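Side-chain contacts in copper-containing nitrite reductase (Thermus scotoductus, PDB 6HBE), which probably reduces nitrite to nitric oxide with electrons from cytochrome c, working as a copper-dependent homotrimer: residues C[71-76]-C[383-388]; C[405-410]-C[428-433]; C[88-93]-C[99-104]; C[118-123]-C[354-359]; C[45-48]-C[52-55]. All coordinates share one frame; numbering follows the deposited sequence.

Contacts 1 and 4 illustrate how two cupredoxin units are joined within one chain. Contacts 5 and 3 belong to the N-terminal unit and reach the same five-stranded sheet from positions about 17 Å apart, centre to centre. Contacts 1 and 4, centres about 10 Å apart, are the long-range ones, each bringing an N-terminal loop or helix start against the C-terminal plastocyanin-like unit. Contact 2 lies wholly in that last unit, its centre about 12 Å from that of contact 1. Along the chain contact 5 closes first; contacts 3 and 4 are nested inside the loop closed by contact 1, and contact 2 follows. Glu385 and Tyr433 tie contact 1 to contact 2, with a copper site on either flank.

Contact 1 of 5, residues C[71-76]-C[383-388]; sequences DNVTHG and EGERTG. With CU (copper (II) ion), chain N.
Glu385 of the C-terminal, plastocyanin-like unit reaches across to Val73 and Thr74 with a carboxylate, yet makes no direct hydrogen bond to their segment. The meeting joins two cupredoxin copper centres: 71-76 is a ligand loop of the N-terminal one, where His75 ND1 binds copper at 2.0 Å together with Cys115, His125 and Gln130. The first torsion (chi1 -62°) brings Glu385 CG to 3.6 Å from Thr74 O, a buried carbonyl oxygen that finds no polar partner in the model. A bend at chi2 then turns the carboxylate to the valine, which it crosses at about a right angle, Glu385 OE2 coming to 3.6 Å from Val73 CB and touching hydrocarbon. The polar partners of OE1 lie outside both segments: it is hydrogen-bonded to both His125 NE2 and Tyr433 OH, so one oxygen joins a ligand of the N-terminal type 1 copper to the loop that binds the copper of the C-terminal unit. If an alanine stood at Glu385, His125 and Tyr433 would probably lose their common partner and a gap would be likely to open beside Val73. A water bridges the segments as well: it accepts from Glu385 N at 3.0 Å and is hydrogen-bonded to Thr74 OG1. A second-shell acid steadies the ring of His75 against turning about CB-CG. There His75 NE2 donates an almost straight bond (172°) to the anti lone pair of Asp71 OD2, 2.9 Å away and only 3° from the ring plane.

Contact 2 of 5, residues C[405-410]-C[428-433]; sequences TPKLGH and CSIHPY. With CU (copper (II) ion), chain L.
Ser429 OG has two partners, a water that donates to it at 3.0 Å and Asp391, which lies beyond these segments. That same water accepts a hydrogen bond from Lys407 NZ at 3.1 Å, so the lysine reaches the serine through solvent, while Lys407 CE passes 4.1 Å from Ser429 OG. The direct contact is apolar. Lys407 stays extended beyond CG and runs aslant past Ile430, with Lys407 CD 3.9 Å from Ile430 CD1, a surface contact in which the long aliphatic part of a charged residue covers a methyl group. The segment 428-433 is the ligand loop of a cupredoxin-type copper site, with two residues between Cys428 and His431 and two more before Met434, the short spacing known from amicyanin; His390, from a separate loop, completes the set. Copper lies 2.3 Å from Cys428 SG and 2.0 Å from His431 ND1. The sulfur sits anti to the backbone nitrogen of its own residue (chi1 175°), which turns it inward to the metal, and there it also accepts a hydrogen bond from His431 N (160°). Such a donor would be expected to draw some charge from the thiolate. Ile430 touches two groups: its CD1 faces the lysine, and its CG2 lies 3.5 Å above the plane of the His431 ring, displaced toward the rim.

Contact 3 of 5, residues C[88-93]-C[99-104]; sequences RFLGNV and REFSFT
Arg99 NH1 donates to two backbone carbonyls of the opposite segment, Gly91 O at 2.9 Å and Phe89 O at 3.2 Å. It does so at the edge of the N-terminal cupredoxin domain, where an arginine from the outermost strand, 98-104, gathers the carbonyls at the end of the short helix 87-90. The two bonds differ in kind. Phe89 O lies in the guanidinium plane and receives a fairly straight N-H (163°), but the donor stands well above the carbonyl plane; toward Gly91 O both groups are tilted by a moderate amount, and NH2 adds only a weak second bond there. A bend at chi2 (-75°) folds the arginine back over the helix end, and Glu97 pairs with its NE, so the charge is met on another side. A water gives a further hydrogen bond to Phe89 O, at 2.8 Å. Over one guanidinium face sits Val93 CG2, 3.8 Å above the plane and centred on it, the valine and arginine running past each other in opposite directions. Farther along the strand the contact becomes apolar. The rings of Phe89 and Phe101 are nearly parallel (24°) but slid apart until they scarcely overlap, and Phe89 CB and CD2 touch Phe101 CD1 and CE1 respectively, each pair at 3.6 Å. Leu90 packs against the other ortho carbon, its CD1 lying 3.8 Å from Phe101 CD2.

Contact 4 of 5, residues C[118-123]-C[354-359]; sequences GGHGIM and VGNSFY
His120 and Asn356 approach from opposite directions, ring and amide planes turned 36° apart, in a single polar contact that crosses from the N-terminal to the C-terminal cupredoxin unit. The hydrogen bond comes first: His120 NE2 donates to Asn356 OD1 at 2.8 Å, with a bent N-H...O angle of 134°. The acceptor lies close to the imidazole plane, so the ring uses its edge, whereas the nitrogen stands above the amide plane and does not follow a lone pair of the carbonyl. With CG anti to the backbone nitrogen (chi1 -179°), the histidine carries its ring straight out from the helix start toward the other domain. Both residues are buried, and the amide is used at both ends, since Asn356 ND2 is hydrogen-bonded to Tyr433 OH, a residue of the loop that binds the copper of the C-terminal unit. Van der Waals contact is slight and gathers about the same oxygen, with His120 CD2 at 3.3 Å from Asn356 OD1. Backbone and side-chain bonds shape the turn that carries Asn356. Gly355 and Asn356 both take left-handed backbone angles there, Val354 N bonds to Ser357 O at 2.9 Å, and Ser357 OG returns a bond to Val354 O, 2.8 Å away. The carboxylate of Asp377 accepts from the backbone N of Gly355 and Asn356. On the other side, His120 N is bonded to Arg386 O, and Ile273 of the second subunit packs against the histidine side chain. Helix 120-126 of one unit thus faces the tight turn between strands 349-353 and 358-359 of the other.

Contact 5 of 5, residues C[45-48]-C[52-55]; sequences SFND and GPML
Asn47 and Pro53 make the chief contact here, the amide side chain crossing the proline ring at about a right angle. Pro53 CG lies 3.6 Å from Asn47 CG and 3.7 Å from Asn47 CB, so the ring corner rests against the root of the amide. The pair closes the loop that carries the chain of the N-terminal cupredoxin sandwich from strand 39-46, in one sheet, to strand 55-58, in the other. Beside it Phe46 takes part through its backbone and first carbon: Phe46 O is 3.5 Å from Pro53 CD, and Phe46 CB stands 4.2 Å from the same atom. The ring of Phe46 turns elsewhere (chi1 -66°, CG anti to the carbonyl carbon), coming close to Gln130 and Cys115, two ligands of a copper whose nearest approach to this side chain is about 6 Å. One residue thus faces both the loop and the metal site. The next shell fixes the asparagine. Its OD1 accepts a hydrogen bond from Glu27 N of the neighbouring strand 21-36, and left-handed backbone angles at Asn47 and Asp48 turn the chain sharply as it leaves the strand. With a serine at Asn47, Glu27 N would probably be left without this acceptor and Pro53 CG would be likely to lose much of the surface it leans on. Ser45 O takes a hydrogen bond from Gln130 NE2, and Ser45 OG accepts a weak one from Asp48 N at 3.0 Å.

Contact 1 of 5, residues C[71-76]-C[383-388]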
# COMPACT_ATOMS: atom_id res chain seq x y z
N ASP C 71 20.61 25.28 8.19
CA ASP C 71 20.86 24.78 6.84
C ASP C 71 20.92 25.93 5.81
O ASP C 71 20.63 27.07 6.14
CB ASP C 71 19.71 23.83 6.45
CG ASP C 71 20.13 22.74 5.46
OD1 ASP C 71 21.31 22.68 5.05
OD2 ASP C 71 19.25 21.92 5.10
N ASN C 72 21.24 25.58 4.56
CA ASN C 72 21.22 26.50 3.40
C ASN C 72 19.90 26.53 2.60
O ASN C 72 19.83 27.26 1.61
CB ASN C 72 22.40 26.17 2.43
CG ASN C 72 22.36 24.74 1.88
OD1 ASN C 72 21.84 23.83 2.51
ND2 ASN C 72 22.92 24.54 0.70
N VAL C 73 18.88 25.75 3.00
CA VAL C 73 17.51 25.88 2.46
C VAL C 73 16.51 26.14 3.58
O VAL C 73 16.81 25.90 4.76
CB VAL C 73 17.06 24.67 1.60
CG1 VAL C 73 18.06 24.37 0.50
CG2 VAL C 73 16.81 23.41 2.45
N THR C 74 15.35 26.62 3.18
CA THR C 74 14.22 26.92 4.07
C THR C 74 13.71 25.67 4.77
O THR C 74 13.65 24.63 4.14
CB THR C 74 13.10 27.58 3.25
OG1 THR C 74 13.60 28.82 2.73
CG2 THR C 74 11.84 27.87 4.05
N HIS C 75 13.31 25.80 6.04
CA HIS C 75 12.70 24.70 6.83
C HIS C 75 11.55 25.31 7.63
O HIS C 75 11.10 26.43 7.32
CB HIS C 75 13.76 24.04 7.76
CG HIS C 75 14.79 23.25 7.01
ND1 HIS C 75 14.50 22.06 6.39
CD2 HIS C 75 16.11 23.48 6.79
CE1 HIS C 75 15.59 21.61 5.78
NE2 HIS C 75 16.58 22.45 6.02
N GLY C 76 11.05 24.59 8.61
CA GLY C 76 9.94 25.07 9.42
C GLY C 76 9.55 24.01 10.41
O GLY C 76 10.30 23.06 10.61
N GLU C 383 6.72 29.22 -3.85
CA GLU C 383 8.11 29.31 -4.33
C GLU C 383 9.07 28.58 -3.40
O GLU C 383 8.72 28.24 -2.27
CB GLU C 383 8.54 30.80 -4.44
CG GLU C 383 7.99 31.72 -3.35
CD GLU C 383 8.51 31.42 -1.96
OE1 GLU C 383 9.76 31.42 -1.78
OE2 GLU C 383 7.68 31.16 -1.05
N GLY C 384 10.29 28.36 -3.90
CA GLY C 384 11.37 27.78 -3.11
C GLY C 384 11.02 26.38 -2.59
O GLY C 384 10.38 25.58 -3.31
N GLU C 385 11.35 26.12 -1.33
CA GLU C 385 11.00 24.84 -0.68
C GLU C 385 9.51 24.63 -0.50
O GLU C 385 9.08 23.51 -0.17
CB GLU C 385 11.73 24.72 0.68
CG GLU C 385 13.25 24.70 0.57
CD GLU C 385 13.76 23.57 -0.29
OE1 GLU C 385 13.22 22.42 -0.20
OE2 GLU C 385 14.74 23.82 -1.03
N ARG C 386 8.69 25.66 -0.69
CA ARG C 386 7.25 25.51 -0.64
C ARG C 386 6.59 25.04 -1.94
O ARG C 386 5.39 24.70 -1.91
CB ARG C 386 6.59 26.79 -0.12
CG ARG C 386 7.07 27.20 1.26
CD ARG C 386 6.22 28.30 1.87
NE ARG C 386 6.26 29.50 1.03
CZ ARG C 386 5.37 30.48 1.06
NH1 ARG C 386 4.35 30.45 1.90
NH2 ARG C 386 5.52 31.53 0.27
N THR C 387 7.35 24.98 -3.04
CA THR C 387 6.83 24.62 -4.36
C THR C 387 7.38 23.30 -4.86
O THR C 387 8.47 22.85 -4.46
CB THR C 387 7.11 25.72 -5.46
OG1 THR C 387 6.22 25.55 -6.56
CG2 THR C 387 8.52 25.71 -5.97
N GLY C 388 6.58 22.66 -5.70
CA GLY C 388 6.99 21.48 -6.46
C GLY C 388 7.26 21.73 -7.94
O GLY C 388 7.36 20.77 -8.71
CU CU N . 12.76 20.98 6.32
O HOH W 1 12.37 28.55 0.09

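Contact 2 of 5, residues C[405-410]-C[428-433]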
# COMPACT_ATOMS: atom_id res chain seq x y z
N THR C 405 16.79 24.16 -18.36
CA THR C 405 15.41 24.02 -18.79
C THR C 405 14.69 25.19 -18.18
O THR C 405 15.16 25.76 -17.20
CB THR C 405 14.72 22.70 -18.33
OG1 THR C 405 14.42 22.79 -16.93
CG2 THR C 405 15.61 21.51 -18.60
N PRO C 406 13.53 25.55 -18.73
CA PRO C 406 12.59 26.40 -17.97
C PRO C 406 12.11 25.77 -16.65
O PRO C 406 12.31 24.58 -16.42
CB PRO C 406 11.39 26.59 -18.94
CG PRO C 406 11.73 25.89 -20.21
CD PRO C 406 12.99 25.11 -20.03
N LYS C 407 11.47 26.56 -15.80
CA LYS C 407 10.84 26.03 -14.59
C LYS C 407 9.47 25.43 -14.97
O LYS C 407 8.62 26.11 -15.53
CB LYS C 407 10.73 27.10 -13.52
CG LYS C 407 12.11 27.46 -12.95
CD LYS C 407 12.09 28.72 -12.13
CE LYS C 407 13.50 29.15 -11.74
NZ LYS C 407 13.43 30.22 -10.71
N LEU C 408 9.30 24.14 -14.74
CA LEU C 408 8.13 23.39 -15.20
C LEU C 408 7.12 23.22 -14.06
O LEU C 408 7.50 22.83 -12.93
CB LEU C 408 8.56 22.02 -15.68
CG LEU C 408 9.59 21.98 -16.82
CD1 LEU C 408 9.90 20.53 -17.18
CD2 LEU C 408 9.09 22.73 -18.06
N GLY C 409 5.87 23.57 -14.35
CA GLY C 409 4.71 23.22 -13.50
C GLY C 409 4.26 21.77 -13.75
O GLY C 409 4.86 21.03 -14.55
N HIS C 410 3.17 21.36 -13.10
CA HIS C 410 2.74 19.96 -13.19
C HIS C 410 2.39 19.54 -14.61
O HIS C 410 1.62 20.21 -15.28
CB HIS C 410 1.53 19.69 -12.32
CG HIS C 410 1.04 18.29 -12.47
ND1 HIS C 410 1.80 17.20 -12.13
CD2 HIS C 410 -0.10 17.80 -13.01
CE1 HIS C 410 1.14 16.10 -12.41
NE2 HIS C 410 -0.02 16.43 -12.95
N CYS C 428 18.45 20.98 -9.64
CA CYS C 428 17.37 21.96 -9.70
C CYS C 428 17.80 23.24 -8.99
O CYS C 428 18.29 23.20 -7.85
CB CYS C 428 16.12 21.38 -9.07
SG CYS C 428 14.77 22.54 -8.96
N SER C 429 17.60 24.39 -9.63
CA SER C 429 18.04 25.67 -9.03
C SER C 429 17.13 26.08 -7.87
O SER C 429 17.58 26.76 -6.96
CB SER C 429 18.12 26.79 -10.09
OG SER C 429 16.85 27.14 -10.60
N ILE C 430 15.89 25.60 -7.88
CA ILE C 430 14.92 25.88 -6.82
C ILE C 430 15.29 25.07 -5.57
O ILE C 430 15.26 25.59 -4.44
CB ILE C 430 13.46 25.59 -7.30
CG1 ILE C 430 13.15 26.41 -8.56
CG2 ILE C 430 12.41 25.92 -6.22
CD1 ILE C 430 11.84 26.07 -9.26
N HIS C 431 15.61 23.79 -5.78
CA HIS C 431 15.95 22.82 -4.73
C HIS C 431 17.34 22.24 -5.03
O HIS C 431 17.47 21.17 -5.64
CB HIS C 431 14.89 21.69 -4.69
CG HIS C 431 13.47 22.17 -4.74
ND1 HIS C 431 12.70 22.15 -5.88
CD2 HIS C 431 12.69 22.69 -3.76
CE1 HIS C 431 11.50 22.62 -5.61
NE2 HIS C 431 11.47 22.97 -4.33
N PRO C 432 18.42 22.94 -4.60
CA PRO C 432 19.77 22.59 -5.11
C PRO C 432 20.35 21.23 -4.68
O PRO C 432 21.31 20.78 -5.28
CB PRO C 432 20.66 23.76 -4.64
CG PRO C 432 19.84 24.56 -3.68
CD PRO C 432 18.43 24.06 -3.64
N TYR C 433 19.73 20.61 -3.68
CA TYR C 433 20.01 19.22 -3.23
C TYR C 433 19.44 18.12 -4.17
O TYR C 433 19.84 16.97 -4.07
CB TYR C 433 19.54 19.01 -1.77
CG TYR C 433 18.08 19.29 -1.57
CD1 TYR C 433 17.12 18.29 -1.79
CD2 TYR C 433 17.64 20.55 -1.19
CE1 TYR C 433 15.76 18.57 -1.63
CE2 TYR C 433 16.31 20.83 -1.06
CZ TYR C 433 15.36 19.84 -1.27
OH TYR C 433 14.02 20.18 -1.12
CU CU L . 13.19 21.48 -7.71
O HOH W 2 15.80 29.41 -8.92

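Contact 3 of 5, residues C[88-93]-C[99-104]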
# COMPACT_ATOMS: atom_id res chain seq x y z
N ARG C 88 1.86 30.46 10.72
CA ARG C 88 2.26 31.90 10.68
C ARG C 88 3.55 32.15 11.46
O ARG C 88 4.35 33.02 11.10
CB ARG C 88 1.18 32.83 11.26
CG ARG C 88 -0.03 33.09 10.38
CD ARG C 88 -1.11 33.84 11.14
NE ARG C 88 -0.63 35.12 11.66
CZ ARG C 88 -1.19 35.81 12.66
NH1 ARG C 88 -2.28 35.40 13.29
NH2 ARG C 88 -0.64 36.95 13.04
N PHE C 89 3.72 31.39 12.54
CA PHE C 89 4.79 31.60 13.51
C PHE C 89 5.98 30.68 13.28
O PHE C 89 7.10 31.09 13.57
CB PHE C 89 4.23 31.44 14.93
CG PHE C 89 3.01 32.29 15.18
CD1 PHE C 89 3.12 33.68 15.22
CD2 PHE C 89 1.76 31.72 15.33
CE1 PHE C 89 2.00 34.48 15.42
CE2 PHE C 89 0.63 32.51 15.54
CZ PHE C 89 0.75 33.90 15.58
N LEU C 90 5.76 29.48 12.74
CA LEU C 90 6.82 28.47 12.57
C LEU C 90 7.05 28.00 11.14
O LEU C 90 7.92 27.15 10.90
CB LEU C 90 6.49 27.24 13.44
CG LEU C 90 6.48 27.43 14.96
CD1 LEU C 90 5.95 26.20 15.67
CD2 LEU C 90 7.86 27.76 15.49
N GLY C 91 6.31 28.54 10.18
CA GLY C 91 6.51 28.18 8.78
C GLY C 91 7.46 29.08 8.05
O GLY C 91 7.71 30.21 8.48
N ASN C 92 7.99 28.57 6.93
CA ASN C 92 8.78 29.36 5.97
C ASN C 92 9.98 30.06 6.64
O ASN C 92 10.20 31.29 6.51
CB ASN C 92 7.88 30.38 5.24
CG ASN C 92 8.49 30.93 3.97
OD1 ASN C 92 9.41 30.36 3.38
ND2 ASN C 92 7.97 32.06 3.53
N VAL C 93 10.77 29.25 7.34
CA VAL C 93 11.89 29.74 8.13
C VAL C 93 13.12 29.75 7.25
O VAL C 93 13.66 28.71 6.91
CB VAL C 93 12.09 28.89 9.40
CG1 VAL C 93 13.22 29.47 10.26
CG2 VAL C 93 10.79 28.83 10.19
N ARG C 99 12.92 31.41 15.13
CA ARG C 99 11.57 31.75 15.63
C ARG C 99 11.41 31.32 17.06
O ARG C 99 11.99 30.33 17.49
CB ARG C 99 10.47 31.10 14.79
CG ARG C 99 10.54 31.35 13.28
CD ARG C 99 10.11 32.75 12.85
NE ARG C 99 10.32 32.93 11.40
CZ ARG C 99 9.50 32.46 10.45
NH1 ARG C 99 8.38 31.81 10.77
NH2 ARG C 99 9.81 32.63 9.17
N GLU C 100 10.55 32.03 17.78
CA GLU C 100 10.19 31.72 19.16
C GLU C 100 8.68 31.57 19.15
O GLU C 100 8.02 32.42 18.55
CB GLU C 100 10.56 32.90 20.09
CG GLU C 100 12.03 33.30 20.06
CD GLU C 100 12.96 32.27 20.67
OE1 GLU C 100 12.46 31.40 21.41
OE2 GLU C 100 14.19 32.31 20.40
N PHE C 101 8.16 30.51 19.77
CA PHE C 101 6.71 30.25 19.84
C PHE C 101 6.32 29.54 21.15
O PHE C 101 7.01 28.63 21.60
CB PHE C 101 6.32 29.42 18.60
CG PHE C 101 4.86 29.03 18.54
CD1 PHE C 101 3.89 29.95 18.15
CD2 PHE C 101 4.47 27.73 18.83
CE1 PHE C 101 2.55 29.59 18.08
CE2 PHE C 101 3.12 27.36 18.76
CZ PHE C 101 2.16 28.29 18.38
N SER C 102 5.22 29.95 21.75
CA SER C 102 4.69 29.28 22.93
C SER C 102 3.25 28.85 22.72
O SER C 102 2.50 29.54 22.04
CB SER C 102 4.76 30.21 24.15
OG SER C 102 6.03 30.83 24.19
N PHE C 103 2.87 27.73 23.36
CA PHE C 103 1.50 27.22 23.40
C PHE C 103 1.28 26.49 24.70
O PHE C 103 2.24 26.09 25.33
CB PHE C 103 1.17 26.31 22.19
CG PHE C 103 1.99 25.04 22.13
CD1 PHE C 103 3.26 25.05 21.58
CD2 PHE C 103 1.47 23.85 22.62
CE1 PHE C 103 4.02 23.88 21.53
CE2 PHE C 103 2.22 22.66 22.56
CZ PHE C 103 3.49 22.68 22.02
N THR C 104 0.02 26.32 25.11
CA THR C 104 -0.32 25.48 26.24
C THR C 104 -0.68 24.06 25.77
O THR C 104 -1.42 23.91 24.80
CB THR C 104 -1.50 26.09 27.03
OG1 THR C 104 -1.13 27.42 27.42
CG2 THR C 104 -1.78 25.31 28.28
O HOH W 3 7.23 33.30 15.31

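Contact 4 of 5, residues C[118-123]-C[354-359]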
# COMPACT_ATOMS: atom_id res chain seq x y z
N GLY C 118 6.14 24.70 4.35
CA GLY C 118 4.87 25.10 3.78
C GLY C 118 4.69 24.36 2.46
O GLY C 118 5.67 23.91 1.84
N GLY C 119 3.45 24.26 2.05
CA GLY C 119 3.10 23.66 0.74
C GLY C 119 3.69 22.30 0.48
O GLY C 119 3.64 21.42 1.35
N HIS C 120 4.30 22.15 -0.71
CA HIS C 120 4.88 20.91 -1.18
C HIS C 120 5.94 20.40 -0.20
O HIS C 120 6.09 19.19 -0.02
CB HIS C 120 5.51 21.18 -2.55
CG HIS C 120 6.13 19.98 -3.20
ND1 HIS C 120 5.39 18.96 -3.77
CD2 HIS C 120 7.43 19.66 -3.41
CE1 HIS C 120 6.21 18.08 -4.30
NE2 HIS C 120 7.45 18.47 -4.09
N GLY C 121 6.67 21.32 0.41
CA GLY C 121 7.80 20.95 1.23
C GLY C 121 7.47 20.24 2.50
O GLY C 121 8.35 19.58 3.05
N ILE C 122 6.26 20.44 3.03
CA ILE C 122 5.81 19.71 4.21
C ILE C 122 6.02 18.21 3.97
O ILE C 122 6.74 17.54 4.76
CB ILE C 122 4.33 20.00 4.56
CG1 ILE C 122 4.10 21.50 4.85
CG2 ILE C 122 3.87 19.10 5.72
CD1 ILE C 122 2.64 21.89 4.94
N MET C 123 5.47 17.72 2.85
CA MET C 123 5.56 16.30 2.47
C MET C 123 6.97 15.93 2.05
O MET C 123 7.52 14.92 2.55
CB MET C 123 4.55 15.96 1.33
CG MET C 123 3.08 16.08 1.76
SD MET C 123 2.40 17.77 1.85
CE MET C 123 2.20 18.16 0.10
N VAL C 354 10.18 14.10 -9.70
CA VAL C 354 9.17 13.44 -8.85
C VAL C 354 9.67 13.30 -7.41
O VAL C 354 10.77 12.81 -7.17
CB VAL C 354 8.70 12.09 -9.47
CG1 VAL C 354 9.85 11.13 -9.76
CG2 VAL C 354 7.63 11.38 -8.61
N GLY C 355 8.87 13.75 -6.44
CA GLY C 355 9.29 13.76 -5.02
C GLY C 355 10.61 14.48 -4.77
O GLY C 355 11.45 13.98 -4.03
N ASN C 356 10.78 15.66 -5.39
CA ASN C 356 12.04 16.43 -5.32
C ASN C 356 13.25 15.57 -5.66
O ASN C 356 14.24 15.54 -4.92
CB ASN C 356 12.21 17.13 -3.97
CG ASN C 356 11.25 18.29 -3.75
OD1 ASN C 356 10.27 18.48 -4.48
ND2 ASN C 356 11.54 19.11 -2.76
N SER C 357 13.14 14.83 -6.76
CA SER C 357 14.23 14.01 -7.28
C SER C 357 14.10 13.85 -8.77
O SER C 357 13.05 14.14 -9.34
CB SER C 357 14.30 12.64 -6.59
OG SER C 357 13.30 11.72 -7.03
N PHE C 358 15.18 13.36 -9.41
CA PHE C 358 15.17 13.05 -10.83
C PHE C 358 15.19 11.53 -11.00
O PHE C 358 16.01 10.86 -10.39
CB PHE C 358 16.38 13.67 -11.58
CG PHE C 358 16.43 15.17 -11.53
CD1 PHE C 358 15.59 15.93 -12.33
CD2 PHE C 358 17.31 15.84 -10.66
CE1 PHE C 358 15.64 17.32 -12.28
CE2 PHE C 358 17.37 17.22 -10.62
CZ PHE C 358 16.52 17.96 -11.42
N TYR C 359 14.32 11.00 -11.88
CA TYR C 359 14.19 9.55 -12.11
C TYR C 359 14.18 9.21 -13.59
O TYR C 359 13.28 9.62 -14.30
CB TYR C 359 12.90 9.00 -11.45
CG TYR C 359 12.77 7.51 -11.54
CD1 TYR C 359 13.54 6.68 -10.73
CD2 TYR C 359 11.91 6.92 -12.44
CE1 TYR C 359 13.45 5.29 -10.82
CE2 TYR C 359 11.81 5.53 -12.54
CZ TYR C 359 12.57 4.73 -11.71
OH TYR C 359 12.46 3.36 -11.80

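Contact 5 of 5, residues C[45-48]-C[52-55]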
# COMPACT_ATOMS: atom_id res chain seq x y z
N SER C 45 17.41 16.67 9.13
CA SER C 45 17.11 16.35 10.54
C SER C 45 16.76 17.58 11.38
O SER C 45 16.89 18.74 10.91
CB SER C 45 18.31 15.65 11.19
OG SER C 45 19.37 16.55 11.41
N PHE C 46 16.29 17.31 12.59
CA PHE C 46 16.40 18.23 13.71
C PHE C 46 17.52 17.70 14.62
O PHE C 46 17.49 16.54 15.07
CB PHE C 46 15.11 18.35 14.48
CG PHE C 46 14.00 19.00 13.70
CD1 PHE C 46 14.01 20.36 13.46
CD2 PHE C 46 12.97 18.23 13.16
CE1 PHE C 46 13.01 20.95 12.73
CE2 PHE C 46 11.96 18.82 12.43
CZ PHE C 46 11.97 20.18 12.21
N ASN C 47 18.53 18.54 14.86
CA ASN C 47 19.62 18.26 15.79
C ASN C 47 20.47 17.03 15.46
O ASN C 47 21.00 16.38 16.37
CB ASN C 47 19.10 18.15 17.21
CG ASN C 47 18.31 19.37 17.65
OD1 ASN C 47 17.31 19.78 17.01
ND2 ASN C 47 18.72 19.94 18.75
N ASP C 48 20.61 16.75 14.17
CA ASP C 48 21.48 15.71 13.66
C ASP C 48 21.10 14.24 14.05
O ASP C 48 21.97 13.37 14.11
CB ASP C 48 22.91 16.05 14.07
CG ASP C 48 23.96 15.60 13.05
OD1 ASP C 48 23.77 15.76 11.81
OD2 ASP C 48 25.03 15.14 13.52
N GLY C 52 14.17 12.89 15.61
CA GLY C 52 14.79 13.99 16.33
C GLY C 52 14.63 13.93 17.86
O GLY C 52 14.12 12.93 18.39
N PRO C 53 15.05 14.98 18.56
CA PRO C 53 14.91 15.07 20.01
C PRO C 53 13.51 14.78 20.49
O PRO C 53 12.56 15.27 19.91
CB PRO C 53 15.26 16.56 20.30
CG PRO C 53 16.26 16.86 19.24
CD PRO C 53 15.66 16.22 18.02
N MET C 54 13.38 13.96 21.52
CA MET C 54 12.09 13.63 22.11
C MET C 54 11.78 14.63 23.20
O MET C 54 12.62 14.81 24.10
CB MET C 54 12.10 12.20 22.69
CG MET C 54 10.77 11.79 23.33
SD MET C 54 10.78 10.13 24.07
CE MET C 54 11.64 10.44 25.61
N LEU C 55 10.59 15.24 23.16
CA LEU C 55 10.14 16.23 24.14
C LEU C 55 9.06 15.65 25.01
O LEU C 55 8.13 15.02 24.49
CB LEU C 55 9.60 17.48 23.42
CG LEU C 55 10.31 17.91 22.14
CD1 LEU C 55 9.64 19.16 21.53
CD2 LEU C 55 11.80 18.15 22.34